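Local coordinates for protein transcription factor cep-1 (Caenorhabditis elegans, PDB 1T4W) that activates transcription by binding the same DNA consensus sequence as p53, and promotes apoptosis in response to DNA damage and other stress, at residues 38-43 and 132-137; 4-9 and 155-160. All coordinates share one frame; numbering follows the deposited sequence.

Contact 1 (38-43 and 132-137); sequences LVPIQV and NFDIIF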
loop_
_atom_site.group_PDB
_atom_site.type_symbol
_atom_site.label_atom_id
_atom_site.label_comp_id
_atom_site.label_asym_id
_atom_site.label_seq_id
_atom_site.Cartn_x
_atom_site.Cartn_y
_atom_site.Cartn_z
ATOM N N LEU A 38 -7.816 -7.104 -7.881
ATOM C CA LEU A 38 -7.722 -7.310 -6.435
ATOM C C LEU A 38 -6.362 -7.839 -6.039
ATOM O O LEU A 38 -5.983 -8.945 -6.422
ATOM C CB LEU A 38 -8.809 -8.282 -5.962
ATOM C CG LEU A 38 -10.229 -7.746 -6.189
ATOM C CD1 LEU A 38 -11.250 -8.861 -5.982
ATOM C CD2 LEU A 38 -10.485 -6.581 -5.252
ATOM N N VAL A 39 -5.610 -7.034 -5.300
ATOM C CA VAL A 39 -4.295 -7.460 -4.849
ATOM C C VAL A 39 -4.459 -7.906 -3.390
ATOM O O VAL A 39 -4.852 -7.123 -2.532
ATOM C CB VAL A 39 -3.257 -6.323 -4.904
ATOM C CG1 VAL A 39 -1.902 -6.853 -4.470
ATOM C CG2 VAL A 39 -3.183 -5.730 -6.306
ATOM N N PRO A 40 -4.156 -9.178 -3.104
ATOM C CA PRO A 40 -4.264 -9.754 -1.756
ATOM C C PRO A 40 -3.103 -9.339 -0.846
ATOM O O PRO A 40 -1.962 -9.737 -1.050
ATOM C CB PRO A 40 -4.299 -11.263 -2.025
ATOM C CG PRO A 40 -3.397 -11.401 -3.239
ATOM C CD PRO A 40 -3.762 -10.197 -4.107
ATOM N N ILE A 41 -3.412 -8.517 0.146
ATOM C CA ILE A 41 -2.408 -8.021 1.087
ATOM C C ILE A 41 -2.546 -8.695 2.457
ATOM O O ILE A 41 -3.654 -9.028 2.909
ATOM C CB ILE A 41 -2.558 -6.489 1.348
ATOM C CG1 ILE A 41 -2.449 -5.692 0.037
ATOM C CG2 ILE A 41 -1.514 -6.021 2.413
ATOM C CD1 ILE A 41 -1.071 -5.783 -0.661
ATOM N N GLN A 42 -1.413 -8.910 3.102
ATOM C CA GLN A 42 -1.427 -9.456 4.456
ATOM C C GLN A 42 -0.511 -8.578 5.292
ATOM O O GLN A 42 0.665 -8.442 4.969
ATOM C CB GLN A 42 -0.885 -10.882 4.494
ATOM C CG GLN A 42 -1.701 -11.868 3.680
ATOM C CD GLN A 42 -1.455 -13.296 4.119
ATOM O OE1 GLN A 42 -0.307 -13.736 4.225
ATOM N NE2 GLN A 42 -2.536 -14.026 4.385
ATOM N N VAL A 43 -1.049 -7.960 6.337
ATOM C CA VAL A 43 -0.226 -7.135 7.224
ATOM C C VAL A 43 -0.041 -7.932 8.527
ATOM O O VAL A 43 -1.013 -8.378 9.121
ATOM C CB VAL A 43 -0.901 -5.773 7.539
ATOM C CG1 VAL A 43 -0.024 -4.963 8.536
ATOM C CG2 VAL A 43 -1.104 -4.967 6.226
ATOM N N ASN A 132 -5.853 -9.003 6.925
ATOM C CA ASN A 132 -5.945 -9.446 5.543
ATOM C C ASN A 132 -7.005 -8.649 4.807
ATOM O O ASN A 132 -8.054 -8.302 5.369
ATOM C CB ASN A 132 -6.312 -10.929 5.485
ATOM C CG ASN A 132 -5.273 -11.799 6.147
ATOM O OD1 ASN A 132 -4.077 -11.582 5.983
ATOM N ND2 ASN A 132 -5.721 -12.800 6.895
ATOM N N PHE A 133 -6.723 -8.338 3.550
ATOM C CA PHE A 133 -7.677 -7.615 2.713
ATOM C C PHE A 133 -7.110 -7.479 1.312
ATOM O O PHE A 133 -5.906 -7.662 1.089
ATOM C CB PHE A 133 -7.961 -6.208 3.285
ATOM C CG PHE A 133 -6.720 -5.358 3.469
ATOM C CD1 PHE A 133 -6.223 -4.573 2.422
ATOM C CD2 PHE A 133 -6.021 -5.383 4.670
ATOM C CE1 PHE A 133 -5.037 -3.822 2.567
ATOM C CE2 PHE A 133 -4.828 -4.637 4.832
ATOM C CZ PHE A 133 -4.337 -3.853 3.769
ATOM N N ASP A 134 -7.984 -7.180 0.366
ATOM C CA ASP A 134 -7.517 -6.931 -0.978
ATOM C C ASP A 134 -7.498 -5.442 -1.165
ATOM O O ASP A 134 -8.334 -4.735 -0.605
ATOM C CB ASP A 134 -8.453 -7.489 -2.028
ATOM C CG ASP A 134 -8.459 -8.983 -2.047
ATOM O OD1 ASP A 134 -7.366 -9.569 -1.909
ATOM O OD2 ASP A 134 -9.553 -9.553 -2.206
ATOM N N ILE A 135 -6.525 -4.959 -1.916
ATOM C CA ILE A 135 -6.520 -3.551 -2.257
ATOM C C ILE A 135 -6.690 -3.519 -3.777
ATOM O O ILE A 135 -6.208 -4.415 -4.484
ATOM C CB ILE A 135 -5.212 -2.855 -1.856
ATOM C CG1 ILE A 135 -5.276 -1.383 -2.262
ATOM C CG2 ILE A 135 -4.035 -3.563 -2.489
ATOM C CD1 ILE A 135 -4.230 -0.500 -1.575
ATOM N N ILE A 136 -7.407 -2.521 -4.288
ATOM C CA ILE A 136 -7.600 -2.431 -5.730
ATOM C C ILE A 136 -7.375 -0.976 -6.160
ATOM O O ILE A 136 -7.866 -0.050 -5.511
ATOM C CB ILE A 136 -9.019 -2.966 -6.126
ATOM C CG1 ILE A 136 -9.198 -2.886 -7.642
ATOM C CG2 ILE A 136 -10.128 -2.143 -5.438
ATOM C CD1 ILE A 136 -10.538 -3.423 -8.108
ATOM N N PHE A 137 -6.584 -0.781 -7.216
ATOM C CA PHE A 137 -6.246 0.563 -7.716
ATOM C C PHE A 137 -7.141 0.913 -8.898
ATOM O O PHE A 137 -7.280 0.133 -9.841
ATOM C CB PHE A 137 -4.765 0.602 -8.102
ATOM C CG PHE A 137 -3.856 0.274 -6.958
ATOM C CD1 PHE A 137 -3.522 1.251 -6.014
ATOM C CD2 PHE A 137 -3.403 -1.021 -6.767
ATOM C CE1 PHE A 137 -2.746 0.936 -4.877
ATOM C CE2 PHE A 137 -2.623 -1.358 -5.634
ATOM C CZ PHE A 137 -2.297 -0.376 -4.687
#
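Val39 and Ile41 pair with Ile135 and Phe133 as antiparallel neighbours through four backbone hydrogen bonds, the strand segments running at 138° to each other. Val39 and Ile135 bond to each other both ways: Val39 N to Ile135 O and Ile135 N to Val39 O are each 2.8 Å. Ile41 N reaches Phe133 O at 2.8 Å, and Phe133 N gives the longer return bond to Ile41 O. Pro40 has no N-H to give, but it falls in a non-hydrogen-bonded pair with Asp134, where none is asked of it by this partner. The face that carries Val39, Ile41, Phe133 and Ile135 is apolar. Ile41 CB lies over one face of the Phe133 ring, toward the rim, in a CH-pi contact 4.2 Å from the centroid, with Ile41 CG2 near CZ. Ile41 CG1 packs on Ile135 CG2 at 3.7 Å, and the same methyl of Ile135 also meets Val39 CB. On the other face, Asp134 OD1 lies 3.1 Å from Pro40 CA, while OD2 is hydrogen-bonded to Asn105 ND2. An alanine in place of Asp134 would probably leave the Asn105 amide without this acceptor and open a gap beside Pro40 and Leu38 CB. Further along that face, Gln42 and Asn132 lie side by side with amide planes 20° apart, and Asn132 OD1 is hydrogen-bonded to Gln130. These are the two central strands of a four-stranded antiparallel sheet. Strand 3-8 flanks 39-46, with Ile6 and Val8 against Ile41. Strand 101-104 flanks 130-137, with Ile103 on Phe133 and Phe101 on Ile135.

Contact 2 (4-9 and 155-160); sequences MEIDVL and LAVFLD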
loop_
_atom_site.group_PDB
_atom_site.type_symbol
_atom_site.label_atom_id
_atom_site.label_comp_id
_atom_site.label_asym_id
_atom_site.label_seq_id
_atom_site.Cartn_x
_atom_site.Cartn_y
_atom_site.Cartn_z
ATOM N N MET A 4 6.583 -5.021 12.254
ATOM C CA MET A 4 5.425 -5.108 11.372
ATOM C C MET A 4 5.905 -5.260 9.942
ATOM O O MET A 4 6.941 -4.716 9.559
ATOM C CB MET A 4 4.503 -3.888 11.497
ATOM C CG MET A 4 3.234 -4.004 10.605
ATOM S SD MET A 4 1.888 -2.835 11.012
ATOM C CE MET A 4 2.721 -1.393 10.848
ATOM N N GLU A 5 5.167 -6.038 9.163
ATOM C CA GLU A 5 5.519 -6.267 7.772
ATOM C C GLU A 5 4.274 -6.223 6.930
ATOM O O GLU A 5 3.197 -6.597 7.400
ATOM C CB GLU A 5 6.134 -7.657 7.573
ATOM C CG GLU A 5 7.480 -7.891 8.240
ATOM C CD GLU A 5 8.591 -7.105 7.586
ATOM O OE1 GLU A 5 8.617 -7.027 6.337
ATOM O OE2 GLU A 5 9.447 -6.574 8.319
ATOM N N ILE A 6 4.413 -5.742 5.696
ATOM C CA ILE A 6 3.294 -5.756 4.780
ATOM C C ILE A 6 3.778 -6.593 3.584
ATOM O O ILE A 6 4.910 -6.459 3.151
ATOM C CB ILE A 6 2.845 -4.332 4.357
ATOM C CG1 ILE A 6 1.732 -4.458 3.318
ATOM C CG2 ILE A 6 4.040 -3.497 3.860
ATOM C CD1 ILE A 6 0.977 -3.176 3.009
ATOM N N ASP A 7 2.937 -7.496 3.088
ATOM C CA ASP A 7 3.316 -8.340 1.960
ATOM C C ASP A 7 2.086 -8.695 1.148
ATOM O O ASP A 7 0.965 -8.526 1.612
ATOM C CB ASP A 7 3.936 -9.654 2.448
ATOM C CG ASP A 7 5.279 -9.469 3.091
ATOM O OD1 ASP A 7 6.280 -9.322 2.352
ATOM O OD2 ASP A 7 5.321 -9.470 4.345
ATOM N N VAL A 8 2.277 -9.191 -0.067
ATOM C CA VAL A 8 1.105 -9.627 -0.821
ATOM C C VAL A 8 0.978 -11.115 -0.449
ATOM O O VAL A 8 1.925 -11.704 0.052
ATOM C CB VAL A 8 1.299 -9.501 -2.352
ATOM C CG1 VAL A 8 1.552 -8.031 -2.736
ATOM C CG2 VAL A 8 2.445 -10.409 -2.799
ATOM N N LEU A 9 -0.189 -11.708 -0.653
ATOM C CA LEU A 9 -0.364 -13.128 -0.365
ATOM C C LEU A 9 0.312 -13.868 -1.521
ATOM O O LEU A 9 -0.290 -14.073 -2.564
ATOM C CB LEU A 9 -1.849 -13.469 -0.313
ATOM C CG LEU A 9 -2.248 -14.897 0.057
ATOM C CD1 LEU A 9 -1.586 -15.299 1.381
ATOM C CD2 LEU A 9 -3.767 -14.974 0.172
ATOM N N LEU A 155 2.737 2.176 -0.857
ATOM C CA LEU A 155 1.600 1.691 -0.053
ATOM C C LEU A 155 2.143 1.561 1.366
ATOM O O LEU A 155 3.029 0.723 1.628
ATOM C CB LEU A 155 1.121 0.309 -0.538
ATOM C CG LEU A 155 -0.048 -0.283 0.280
ATOM C CD1 LEU A 155 -1.240 0.670 0.181
ATOM C CD2 LEU A 155 -0.440 -1.675 -0.238
ATOM N N ALA A 156 1.624 2.387 2.272
ATOM C CA ALA A 156 2.084 2.403 3.665
ATOM C C ALA A 156 0.973 2.112 4.664
ATOM O O ALA A 156 -0.169 2.547 4.471
ATOM C CB ALA A 156 2.713 3.790 3.996
ATOM N N VAL A 157 1.331 1.382 5.729
ATOM C CA VAL A 157 0.403 1.037 6.800
ATOM C C VAL A 157 0.995 1.433 8.155
ATOM O O VAL A 157 2.205 1.369 8.369
ATOM C CB VAL A 157 0.056 -0.480 6.816
ATOM C CG1 VAL A 157 -0.835 -0.817 5.606
ATOM C CG2 VAL A 157 1.319 -1.300 6.809
ATOM N N PHE A 158 0.112 1.821 9.065
ATOM C CA PHE A 158 0.492 2.288 10.397
ATOM C C PHE A 158 -0.377 1.600 11.424
ATOM O O PHE A 158 -1.603 1.481 11.239
ATOM C CB PHE A 158 0.260 3.805 10.500
ATOM C CG PHE A 158 1.013 4.600 9.469
ATOM C CD1 PHE A 158 2.317 5.025 9.711
ATOM C CD2 PHE A 158 0.448 4.854 8.224
ATOM C CE1 PHE A 158 3.064 5.693 8.707
ATOM C CE2 PHE A 158 1.173 5.518 7.219
ATOM C CZ PHE A 158 2.486 5.935 7.459
ATOM N N LEU A 159 0.257 1.123 12.489
ATOM C CA LEU A 159 -0.496 0.505 13.562
ATOM C C LEU A 159 -0.558 1.573 14.650
ATOM O O LEU A 159 0.487 2.039 15.109
ATOM C CB LEU A 159 0.220 -0.748 14.083
ATOM C CG LEU A 159 -0.636 -1.613 15.025
ATOM C CD1 LEU A 159 -1.826 -2.191 14.268
ATOM C CD2 LEU A 159 0.208 -2.737 15.597
ATOM N N ASP A 160 -1.772 1.986 15.030
ATOM C CA ASP A 160 -1.946 3.006 16.071
ATOM C C ASP A 160 -2.506 2.424 17.363
ATOM O O ASP A 160 -3.308 1.481 17.329
ATOM C CB ASP A 160 -2.943 4.077 15.658
ATOM C CG ASP A 160 -2.447 4.984 14.540
ATOM O OD1 ASP A 160 -1.233 5.052 14.242
ATOM O OD2 ASP A 160 -3.319 5.639 13.957
#
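Met4 meets Val157 and Leu159 through a chain that starts with CG anti to the backbone N (chi1 -177°) and then bends at chi3 (57°), which turns CE toward the backbone of 157-159. That methyl stops 3.7 Å from Val157 O and 3.9 Å from Leu159 N. Met4 SD lies 4.1 Å from Leu159 CB. Ile6 is extended instead, with CG1 anti to the backbone N and CD1 anti to CA (chi2 168°). Its CD1 reaches two side chains, 3.8 Å from Leu155 CD2 and 3.9 Å from Val157 CG1. The Ile6 and Leu155 side chains cross at about a right angle. The segment axes stay 8.4 Å apart, and the two strands share no hydrogen bond. They meet through side chains, and the Met4 methyl also rests on the backbone of 157-159. They belong to different sheets, packed face to face as in the beta sandwich of the p53 family. Ile60 of the adjacent strand 57-65 touches Leu155 and Val157, and Leu168 of strand 166-177 touches Met4. All six touching residues are buried. The contact is van der Waals packing of methyls, a thioether and branched side chains, without directed bonds.

In the fold
Contact 1 and contact 2 have centres 10 Å apart, near the middle of the DNA-binding domain. Along the chain the order is 4-9, 38-43, 132-137, 155-160, so contact 1 is nested inside the loop closed by contact 2. Strands 3-8 and 39-46 are neighbours in the four-stranded sheet. They join the contacts directly: Gln42 N to Asp7 O is 2.8 Å, a probable hydrogen bond. Contact 1 ties that sheet internally, while contact 2 seats it on the larger, mixed sheet that holds strand 152-160. Together they form part of the sandwich body of the domain. Contact 1 also runs toward the zinc site, with the Phe137 side chain about 9 Å from the ion; contact 2 lies away from it.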